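Local structure of Na-translocating NADH-quinone reductase subunit C NqrC (Shewanella oneidensis, 4XHF) at residues Lys65-Leu70 / Phe120-Asp125; Ile72-Gly77 / Lys111-Asp116; Val132-Tyr137 / Phe233-Glu238. The protein is the soluble part of a flavoprotein subunit of a sodium-translocating membrane complex, with an FMN-binding domain that binds flavin mononucleotide. All coordinates share one frame; numbering follows the deposited sequence.

Contact 1: Lys65-Leu70 / Phe120-Asp125; sequences KSVKPL and FKVFDD
An antiparallel strand pair in the main sheet joins S66-L70, where helix 58-66 passes into strand 67-73, to F120-F123 at the end of strand 113-123. The segment axes approach to 4.6 Å and lie 168° apart. F123 N gives a bond of 2.8 Å to S66 O, the last carbonyl before the chain leaves helical geometry. K68 and K121 form the hydrogen-bonded pair: K68 N reaches K121 O at 2.9 Å in the carbonyl plane, whereas the return bond, K121 N to K68 O, is longer at 3.2 Å, and K121 N sits above the plane of the K68 carbonyl. V67/V122 and P69/F120 are the flanking non-hydrogen-bonded pairs of this regular antiparallel ladder, and the two strands are also joined by a CA-H...O contact of V67 CA with K121 O. One face carries V67, P69, F120 and V122. V67 CG1 and P69 approach the F120 ring obliquely; F120 CB is 3.8 Å from V67 CG1, and ring atom F120 CE2 is 3.9 Å from P69 CB. L41 and V45 of helix 29-48 and F63 of helix 58-66 also pack against the F120 side chain. On the other face, the extended K121 chain passes L70, whose CD1 touches K121 CE at 3.6 Å. K121 NZ ends 4.4 Å from K68 NZ, two like charges that probably disfavour each other. Past the strand end, a water bridges S66 OG and D124 O.

Contact 2: Ile72-Gly77 / Lys111-Asp116; sequences INLDTG and KTRAND
With L74 CG beside its own backbone N (chi1 -75°) and the R113 chain bent at chi2 and chi3, L74 CD1 comes to lie over one face of the R113 guanidinium, 3.7 Å from NE. The same bends bring NE to A114 O, a bond tilted from both planes. D75 OD1 arrives at the guanidinium edge, where R113 NH2 donates a nearly straight salt-bridging hydrogen bond of 3.2 Å; it lies in the guanidinium plane but meets the carboxylate from above. R113 NH1 is held by E238 O, so NE, NH1 and NH2 each have an acceptor and L74 lies over one face. The backbones join through L74 N to N115 O at 3.0 Å and through N73/D116, a non-hydrogen-bonded antiparallel pair. N73 then turns the chain: its OD1 accepts from T76 N in an Asx motif, and N73 O takes G77 N. A water donates to D116 OD1 at 2.7 Å and accepts weakly from N73 ND2. The contact thus sits where strand 67-73 ends beside the broken strand 113-123, with W234 of helix 221-234 packed on both L74 and R113, F233 of that helix on R113, and F240 on L74.

Contact 3: Val132-Tyr137 / Phe233-Glu238; sequences VVVPFY and FWFGVE
W234, at the end of helix 221-234, reaches strand 129-139 through its indole. Its CB lies 4.1 Å from F136 CB, and chi1 of -80° sets CG beside the backbone N, with the ring directed at the strand. CG and CD1 then rest on F136, W234 CD1 being 3.9 Å from F136 CB. F136 CA stands over the five-membered ring in a CH-pi contact, 4.1 Å from its centroid. W234 NE1 donates to Y137 O at 2.9 Å; the acceptor lies at the indole edge and is met on a lone pair, although the N-H...O angle is bent to 133°. CE2 faces Y137 CE1 and CD1. W234 CZ2 packs against Y137 CE1 at 3.4 Å, the ring systems meeting obliquely with planes 41° apart. At the far rim CH2 packs on R113 CG and CZ3 on L74 CD1. F233 CD2 lies over the opposite indole face from P135 O. F235 CZ touches V134 CG2 at 4.0 Å. In this buried, largely apolar junction of helix end and sheet, a strand carbonyl satisfies the indole N-H, and that bond, with the CH-pi contact and the packing of Y137 and F233, probably fixes how the ring is turned.

In the fold
All three contacts reach one antiparallel sheet. Contacts 1 and 2 pair strand 67-73 with strand 113-123 near opposite ends of that pairing, their centres about 21 Å apart, and contact 2 is nested along the chain inside the loop closed by contact 1. Contact 3 comes later, bringing the end of helix 221-234 onto the next strand, 129-139. Its centre lies about 18 Å from that of contact 1, linked by a probable F120 O to V133 N hydrogen bond, and about 10 Å from that of contact 2, joined through R113 with E238 and W234. Contact 3, with contact 2 packed on W234, ties the sheet to the far end of a helix whose start lines the flavin mononucleotide pocket.

Contact 1: Lys65-Leu70 / Phe120-Asp125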
loop_
_atom_site.group_PDB
_atom_site.type_symbol
_atom_site.label_atom_id
_atom_site.label_comp_id
_atom_site.label_asym_id
_atom_site.label_seq_id
_atom_site.Cartn_x
_atom_site.Cartn_y
_atom_site.Cartn_z
ATOM N N LYS A 65 -19.205 -4.022 4.533
ATOM C CA LYS A 65 -19.460 -4.165 5.961
ATOM C C LYS A 65 -18.207 -3.949 6.800
ATOM O O LYS A 65 -18.263 -3.314 7.852
ATOM C CB LYS A 65 -20.039 -5.549 6.260
ATOM C CG LYS A 65 -20.315 -5.809 7.739
ATOM C CD LYS A 65 -21.200 -4.723 8.340
ATOM C CE LYS A 65 -21.770 -5.126 9.691
ATOM N NZ LYS A 65 -20.734 -5.292 10.750
ATOM N N SER A 66 -17.082 -4.476 6.330
ATOM C CA SER A 66 -15.877 -4.551 7.152
ATOM C C SER A 66 -14.812 -3.509 6.810
ATOM O O SER A 66 -13.769 -3.466 7.463
ATOM C CB SER A 66 -15.266 -5.950 7.036
ATOM O OG SER A 66 -16.152 -6.931 7.545
ATOM N N VAL A 67 -15.068 -2.674 5.804
ATOM C CA VAL A 67 -14.078 -1.690 5.371
ATOM C C VAL A 67 -14.676 -0.288 5.303
ATOM O O VAL A 67 -15.800 -0.098 4.835
ATOM C CB VAL A 67 -13.475 -2.055 3.991
ATOM C CG1 VAL A 67 -12.376 -1.074 3.608
ATOM C CG2 VAL A 67 -12.915 -3.469 4.007
ATOM N N LYS A 68 -13.903 0.681 5.787
ATOM C CA LYS A 68 -14.270 2.090 5.744
ATOM C C LYS A 68 -13.254 2.869 4.915
ATOM O O LYS A 68 -12.168 3.180 5.403
ATOM C CB LYS A 68 -14.350 2.669 7.158
ATOM C CG LYS A 68 -14.711 4.142 7.209
ATOM C CD LYS A 68 -15.050 4.581 8.631
ATOM C CE LYS A 68 -14.271 5.820 9.034
ATOM N NZ LYS A 68 -14.390 6.143 10.488
ATOM N N PRO A 69 -13.592 3.172 3.652
ATOM C CA PRO A 69 -12.680 3.977 2.833
ATOM C C PRO A 69 -12.568 5.405 3.348
ATOM O O PRO A 69 -13.563 5.982 3.789
ATOM C CB PRO A 69 -13.325 3.944 1.440
ATOM C CG PRO A 69 -14.265 2.788 1.466
ATOM C CD PRO A 69 -14.751 2.703 2.875
ATOM N N LEU A 70 -11.361 5.957 3.294
ATOM C CA LEU A 70 -11.102 7.304 3.780
ATOM C C LEU A 70 -10.176 8.053 2.843
ATOM O O LEU A 70 -9.198 7.497 2.352
ATOM C CB LEU A 70 -10.476 7.268 5.173
ATOM C CG LEU A 70 -11.340 6.757 6.321
ATOM C CD1 LEU A 70 -10.484 6.543 7.551
ATOM C CD2 LEU A 70 -12.452 7.741 6.613
ATOM N N PHE A 120 -7.823 2.729 3.765
ATOM C CA PHE A 120 -8.913 1.848 4.169
ATOM C C PHE A 120 -8.700 1.293 5.572
ATOM O O PHE A 120 -7.690 0.649 5.840
ATOM C CB PHE A 120 -9.051 0.688 3.184
ATOM C CG PHE A 120 -9.190 1.116 1.756
ATOM C CD1 PHE A 120 -8.070 1.326 0.970
ATOM C CD2 PHE A 120 -10.441 1.294 1.195
ATOM C CE1 PHE A 120 -8.197 1.716 -0.348
ATOM C CE2 PHE A 120 -10.576 1.684 -0.121
ATOM C CZ PHE A 120 -9.452 1.894 -0.894
ATOM N N LYS A 121 -9.654 1.550 6.461
ATOM C CA LYS A 121 -9.674 0.912 7.771
ATOM C C LYS A 121 -10.434 -0.401 7.658
ATOM O O LYS A 121 -11.539 -0.429 7.123
ATOM C CB LYS A 121 -10.324 1.815 8.819
ATOM C CG LYS A 121 -9.492 3.025 9.216
ATOM C CD LYS A 121 -10.209 3.860 10.266
ATOM C CE LYS A 121 -9.406 5.086 10.657
ATOM N NZ LYS A 121 -10.121 5.912 11.666
ATOM N N VAL A 122 -9.837 -1.481 8.156
ATOM C CA VAL A 122 -10.438 -2.810 8.063
ATOM C C VAL A 122 -10.757 -3.351 9.453
ATOM O O VAL A 122 -9.915 -3.312 10.350
ATOM C CB VAL A 122 -9.509 -3.794 7.327
ATOM C CG1 VAL A 122 -10.222 -5.117 7.079
ATOM C CG2 VAL A 122 -9.027 -3.188 6.012
ATOM N N PHE A 123 -11.976 -3.857 9.617
ATOM C CA PHE A 123 -12.452 -4.361 10.903
ATOM C C PHE A 123 -12.791 -5.848 10.823
ATOM O O PHE A 123 -13.295 -6.322 9.805
ATOM C CB PHE A 123 -13.683 -3.572 11.358
ATOM C CG PHE A 123 -13.460 -2.088 11.435
ATOM C CD1 PHE A 123 -13.008 -1.502 12.605
ATOM C CD2 PHE A 123 -13.701 -1.280 10.336
ATOM C CE1 PHE A 123 -12.801 -0.138 12.677
ATOM C CE2 PHE A 123 -13.495 0.083 10.404
ATOM C CZ PHE A 123 -13.044 0.653 11.576
ATOM N N ASP A 124 -12.518 -6.579 11.898
ATOM C CA ASP A 124 -12.896 -7.983 11.972
ATOM C C ASP A 124 -14.384 -8.092 12.275
ATOM O O ASP A 124 -15.068 -7.077 12.418
ATOM C CB ASP A 124 -12.073 -8.719 13.032
ATOM C CG ASP A 124 -12.170 -8.076 14.408
ATOM O OD1 ASP A 124 -13.191 -7.424 14.710
ATOM O OD2 ASP A 124 -11.216 -8.231 15.200
ATOM N N ASP A 125 -14.881 -9.316 12.391
ATOM C CA ASP A 125 -16.294 -9.537 12.677
ATOM C C ASP A 125 -16.689 -8.966 14.037
ATOM O O ASP A 125 -17.854 -8.640 14.267
ATOM C CB ASP A 125 -16.616 -11.030 12.621
ATOM C CG ASP A 125 -16.308 -11.636 11.268
ATOM O OD1 ASP A 125 -15.422 -11.102 10.567
ATOM O OD2 ASP A 125 -16.952 -12.642 10.904
HETATM O O HOH W 1 -16.795 -6.371 10.365
HETATM O O HOH W 2 -13.627 -9.075 8.643
#

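Contact 2: Ile72-Gly77 / Lys111-Asp116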
loop_
_atom_site.group_PDB
_atom_site.type_symbol
_atom_site.label_atom_id
_atom_site.label_comp_id
_atom_site.label_asym_id
_atom_site.label_seq_id
_atom_site.Cartn_x
_atom_site.Cartn_y
_atom_site.Cartn_z
ATOM N N ILE A 72 -7.636 11.037 3.129
ATOM C CA ILE A 72 -6.939 11.757 4.187
ATOM C C ILE A 72 -5.914 12.721 3.611
ATOM O O ILE A 72 -5.309 12.459 2.572
ATOM C CB ILE A 72 -6.238 10.784 5.170
ATOM C CG1 ILE A 72 -5.184 9.937 4.452
ATOM C CG2 ILE A 72 -7.265 9.890 5.848
ATOM C CD1 ILE A 72 -3.768 10.434 4.637
ATOM N N ASN A 73 -5.739 13.845 4.296
ATOM C CA ASN A 73 -4.704 14.806 3.954
ATOM C C ASN A 73 -3.358 14.327 4.477
ATOM O O ASN A 73 -3.169 14.179 5.683
ATOM C CB ASN A 73 -5.044 16.179 4.531
ATOM C CG ASN A 73 -4.094 17.257 4.065
ATOM O OD1 ASN A 73 -2.990 17.399 4.587
ATOM N ND2 ASN A 73 -4.521 18.030 3.076
ATOM N N LEU A 74 -2.426 14.082 3.565
ATOM C CA LEU A 74 -1.143 13.490 3.923
ATOM C C LEU A 74 -0.315 14.378 4.849
ATOM O O LEU A 74 0.371 13.879 5.740
ATOM C CB LEU A 74 -0.346 13.174 2.656
ATOM C CG LEU A 74 -0.821 11.943 1.880
ATOM C CD1 LEU A 74 -0.226 11.924 0.483
ATOM C CD2 LEU A 74 -0.462 10.667 2.626
ATOM N N ASP A 75 -0.382 15.690 4.645
ATOM C CA ASP A 75 0.405 16.623 5.444
ATOM C C ASP A 75 -0.115 16.748 6.873
ATOM O O ASP A 75 0.671 16.801 7.821
ATOM C CB ASP A 75 0.422 18.003 4.783
ATOM C CG ASP A 75 1.243 18.032 3.507
ATOM O OD1 ASP A 75 2.291 17.355 3.452
ATOM O OD2 ASP A 75 0.839 18.734 2.556
ATOM N N THR A 76 -1.436 16.788 7.025
ATOM C CA THR A 76 -2.053 17.021 8.330
ATOM C C THR A 76 -2.527 15.731 8.991
ATOM O O THR A 76 -2.600 15.645 10.217
ATOM C CB THR A 76 -3.258 17.976 8.217
ATOM O OG1 THR A 76 -4.333 17.322 7.533
ATOM C CG2 THR A 76 -2.874 19.243 7.467
ATOM N N GLY A 77 -2.852 14.733 8.177
ATOM C CA GLY A 77 -3.396 13.486 8.683
ATOM C C GLY A 77 -4.900 13.555 8.887
ATOM O O GLY A 77 -5.517 12.587 9.335
ATOM N N LYS A 111 8.402 12.007 -8.404
ATOM C CA LYS A 111 8.437 13.357 -8.975
ATOM C C LYS A 111 7.372 14.294 -8.405
ATOM O O LYS A 111 7.668 15.441 -8.071
ATOM C CB LYS A 111 8.294 13.293 -10.499
ATOM C CG LYS A 111 9.449 12.595 -11.204
ATOM C CD LYS A 111 10.699 13.467 -11.262
ATOM C CE LYS A 111 10.510 14.677 -12.173
ATOM N NZ LYS A 111 11.775 15.429 -12.386
ATOM N N THR A 112 6.137 13.816 -8.299
ATOM C CA THR A 112 5.054 14.616 -7.748
ATOM C C THR A 112 4.198 13.749 -6.831
ATOM O O THR A 112 4.076 12.543 -7.046
ATOM C CB THR A 112 4.188 15.240 -8.866
ATOM O OG1 THR A 112 3.159 16.056 -8.291
ATOM C CG2 THR A 112 3.555 14.163 -9.736
ATOM N N ARG A 113 3.626 14.365 -5.801
ATOM C CA ARG A 113 2.810 13.650 -4.827
ATOM C C ARG A 113 1.470 14.343 -4.616
ATOM O O ARG A 113 1.415 15.557 -4.432
ATOM C CB ARG A 113 3.551 13.540 -3.493
ATOM C CG ARG A 113 2.947 12.535 -2.525
ATOM C CD ARG A 113 3.166 12.950 -1.081
ATOM N NE ARG A 113 2.412 14.154 -0.745
ATOM C CZ ARG A 113 2.491 14.795 0.417
ATOM N NH1 ARG A 113 3.297 14.356 1.375
ATOM N NH2 ARG A 113 1.762 15.884 0.620
ATOM N N ALA A 114 0.392 13.567 -4.637
ATOM C CA ALA A 114 -0.933 14.095 -4.347
ATOM C C ALA A 114 -0.986 14.615 -2.918
ATOM O O ALA A 114 -0.237 14.158 -2.056
ATOM C CB ALA A 114 -1.992 13.027 -4.561
ATOM N N ASN A 115 -1.872 15.572 -2.666
ATOM C CA ASN A 115 -2.044 16.105 -1.321
ATOM C C ASN A 115 -2.831 15.137 -0.448
ATOM O O ASN A 115 -2.573 15.021 0.750
ATOM C CB ASN A 115 -2.747 17.462 -1.364
ATOM C CG ASN A 115 -1.898 18.539 -2.010
ATOM O OD1 ASN A 115 -0.670 18.447 -2.034
ATOM N ND2 ASN A 115 -2.549 19.570 -2.534
ATOM N N ASP A 116 -3.784 14.442 -1.066
ATOM C CA ASP A 116 -4.637 13.487 -0.363
ATOM C C ASP A 116 -4.395 12.062 -0.845
ATOM O O ASP A 116 -4.118 11.832 -2.022
ATOM C CB ASP A 116 -6.117 13.835 -0.553
ATOM C CG ASP A 116 -6.469 15.215 -0.032
ATOM O OD1 ASP A 116 -5.707 15.756 0.796
ATOM O OD2 ASP A 116 -7.514 15.756 -0.448
HETATM O O HOH W 3 -6.082 18.336 0.222
#

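Contact 3: Val132-Tyr137 / Phe233-Glu238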
loop_
_atom_site.group_PDB
_atom_site.type_symbol
_atom_site.label_atom_id
_atom_site.label_comp_id
_atom_site.label_asym_id
_atom_site.label_seq_id
_atom_site.Cartn_x
_atom_site.Cartn_y
_atom_site.Cartn_z
ATOM N N VAL A 132 -5.010 -1.326 8.689
ATOM C CA VAL A 132 -5.213 -0.174 7.826
ATOM C C VAL A 132 -4.448 -0.421 6.534
ATOM O O VAL A 132 -3.235 -0.630 6.550
ATOM C CB VAL A 132 -4.745 1.140 8.486
ATOM C CG1 VAL A 132 -5.061 2.332 7.589
ATOM C CG2 VAL A 132 -5.405 1.319 9.847
ATOM N N VAL A 133 -5.171 -0.428 5.420
ATOM C CA VAL A 133 -4.571 -0.655 4.115
ATOM C C VAL A 133 -4.312 0.683 3.437
ATOM O O VAL A 133 -5.226 1.498 3.288
ATOM C CB VAL A 133 -5.471 -1.529 3.221
ATOM C CG1 VAL A 133 -4.737 -1.920 1.947
ATOM C CG2 VAL A 133 -5.927 -2.773 3.979
ATOM N N VAL A 134 -3.063 0.903 3.035
ATOM C CA VAL A 134 -2.670 2.147 2.380
ATOM C C VAL A 134 -2.018 1.869 1.029
ATOM O O VAL A 134 -1.341 0.856 0.859
ATOM C CB VAL A 134 -1.692 2.965 3.252
ATOM C CG1 VAL A 134 -2.322 3.289 4.589
ATOM C CG2 VAL A 134 -0.377 2.218 3.452
ATOM N N PRO A 135 -2.222 2.772 0.060
ATOM C CA PRO A 135 -1.567 2.639 -1.242
ATOM C C PRO A 135 -0.108 3.070 -1.191
ATOM O O PRO A 135 0.231 4.025 -0.494
ATOM C CB PRO A 135 -2.378 3.577 -2.136
ATOM C CG PRO A 135 -2.859 4.633 -1.205
ATOM C CD PRO A 135 -3.133 3.928 0.093
ATOM N N PHE A 136 0.745 2.365 -1.923
ATOM C CA PHE A 136 2.129 2.774 -2.071
ATOM C C PHE A 136 2.549 2.514 -3.504
ATOM O O PHE A 136 2.021 1.618 -4.163
ATOM C CB PHE A 136 3.039 2.024 -1.095
ATOM C CG PHE A 136 3.372 0.633 -1.529
ATOM C CD1 PHE A 136 2.403 -0.353 -1.534
ATOM C CD2 PHE A 136 4.653 0.310 -1.930
ATOM C CE1 PHE A 136 2.705 -1.636 -1.928
ATOM C CE2 PHE A 136 4.963 -0.971 -2.329
ATOM C CZ PHE A 136 3.986 -1.947 -2.327
ATOM N N TYR A 137 3.482 3.319 -3.990
ATOM C CA TYR A 137 4.039 3.106 -5.313
ATOM C C TYR A 137 5.372 3.819 -5.434
ATOM O O TYR A 137 5.671 4.735 -4.669
ATOM C CB TYR A 137 3.071 3.579 -6.401
ATOM C CG TYR A 137 2.811 5.068 -6.416
ATOM C CD1 TYR A 137 1.888 5.639 -5.552
ATOM C CD2 TYR A 137 3.474 5.899 -7.309
ATOM C CE1 TYR A 137 1.644 7.000 -5.567
ATOM C CE2 TYR A 137 3.235 7.259 -7.332
ATOM C CZ TYR A 137 2.319 7.804 -6.461
ATOM O OH TYR A 137 2.081 9.159 -6.484
ATOM N N PHE A 233 9.485 5.613 1.499
ATOM C CA PHE A 233 8.907 6.937 1.301
ATOM C C PHE A 233 7.506 7.040 1.881
ATOM O O PHE A 233 7.188 7.988 2.597
ATOM C CB PHE A 233 8.845 7.297 -0.183
ATOM C CG PHE A 233 8.132 8.595 -0.450
ATOM C CD1 PHE A 233 8.802 9.802 -0.331
ATOM C CD2 PHE A 233 6.787 8.611 -0.788
ATOM C CE1 PHE A 233 8.150 10.997 -0.559
ATOM C CE2 PHE A 233 6.131 9.807 -1.015
ATOM C CZ PHE A 233 6.813 11.001 -0.901
ATOM N N TRP A 234 6.664 6.066 1.557
ATOM C CA TRP A 234 5.248 6.156 1.881
ATOM C C TRP A 234 4.955 5.872 3.345
ATOM O O TRP A 234 3.882 6.213 3.839
ATOM C CB TRP A 234 4.451 5.217 0.981
ATOM C CG TRP A 234 4.228 5.832 -0.358
ATOM C CD1 TRP A 234 4.821 5.486 -1.535
ATOM C CD2 TRP A 234 3.369 6.938 -0.648
ATOM N NE1 TRP A 234 4.374 6.302 -2.547
ATOM C CE2 TRP A 234 3.482 7.202 -2.027
ATOM C CE3 TRP A 234 2.512 7.728 0.123
ATOM C CZ2 TRP A 234 2.766 8.221 -2.651
ATOM C CZ3 TRP A 234 1.803 8.736 -0.497
ATOM C CH2 TRP A 234 1.934 8.976 -1.870
ATOM N N PHE A 235 5.908 5.262 4.040
ATOM C CA PHE A 235 5.824 5.133 5.491
ATOM C C PHE A 235 6.757 6.141 6.164
ATOM O O PHE A 235 6.977 6.094 7.376
ATOM C CB PHE A 235 6.154 3.704 5.925
ATOM C CG PHE A 235 5.085 2.715 5.569
ATOM C CD1 PHE A 235 3.904 2.662 6.292
ATOM C CD2 PHE A 235 5.252 1.852 4.503
ATOM C CE1 PHE A 235 2.916 1.759 5.963
ATOM C CE2 PHE A 235 4.267 0.948 4.167
ATOM C CZ PHE A 235 3.098 0.900 4.898
ATOM N N GLY A 236 7.286 7.063 5.363
ATOM C CA GLY A 236 8.177 8.098 5.852
ATOM C C GLY A 236 7.437 9.386 6.153
ATOM O O GLY A 236 6.210 9.439 6.079
ATOM N N VAL A 237 8.192 10.434 6.469
ATOM C CA VAL A 237 7.618 11.690 6.937
ATOM C C VAL A 237 6.766 12.378 5.874
ATOM O O VAL A 237 5.858 13.141 6.204
ATOM C CB VAL A 237 8.723 12.657 7.405
ATOM C CG1 VAL A 237 9.533 12.022 8.526
ATOM C CG2 VAL A 237 9.635 13.041 6.250
ATOM N N GLU A 238 7.055 12.109 4.605
ATOM C CA GLU A 238 6.279 12.682 3.509
ATOM C C GLU A 238 5.186 11.716 3.047
ATOM O O GLU A 238 4.507 11.967 2.052
ATOM C CB GLU A 238 7.196 13.055 2.336
ATOM C CG GLU A 238 8.313 14.023 2.724
ATOM C CD GLU A 238 8.998 14.668 1.531
ATOM O OE1 GLU A 238 8.418 15.605 0.943
ATOM O OE2 GLU A 238 10.121 14.246 1.189
#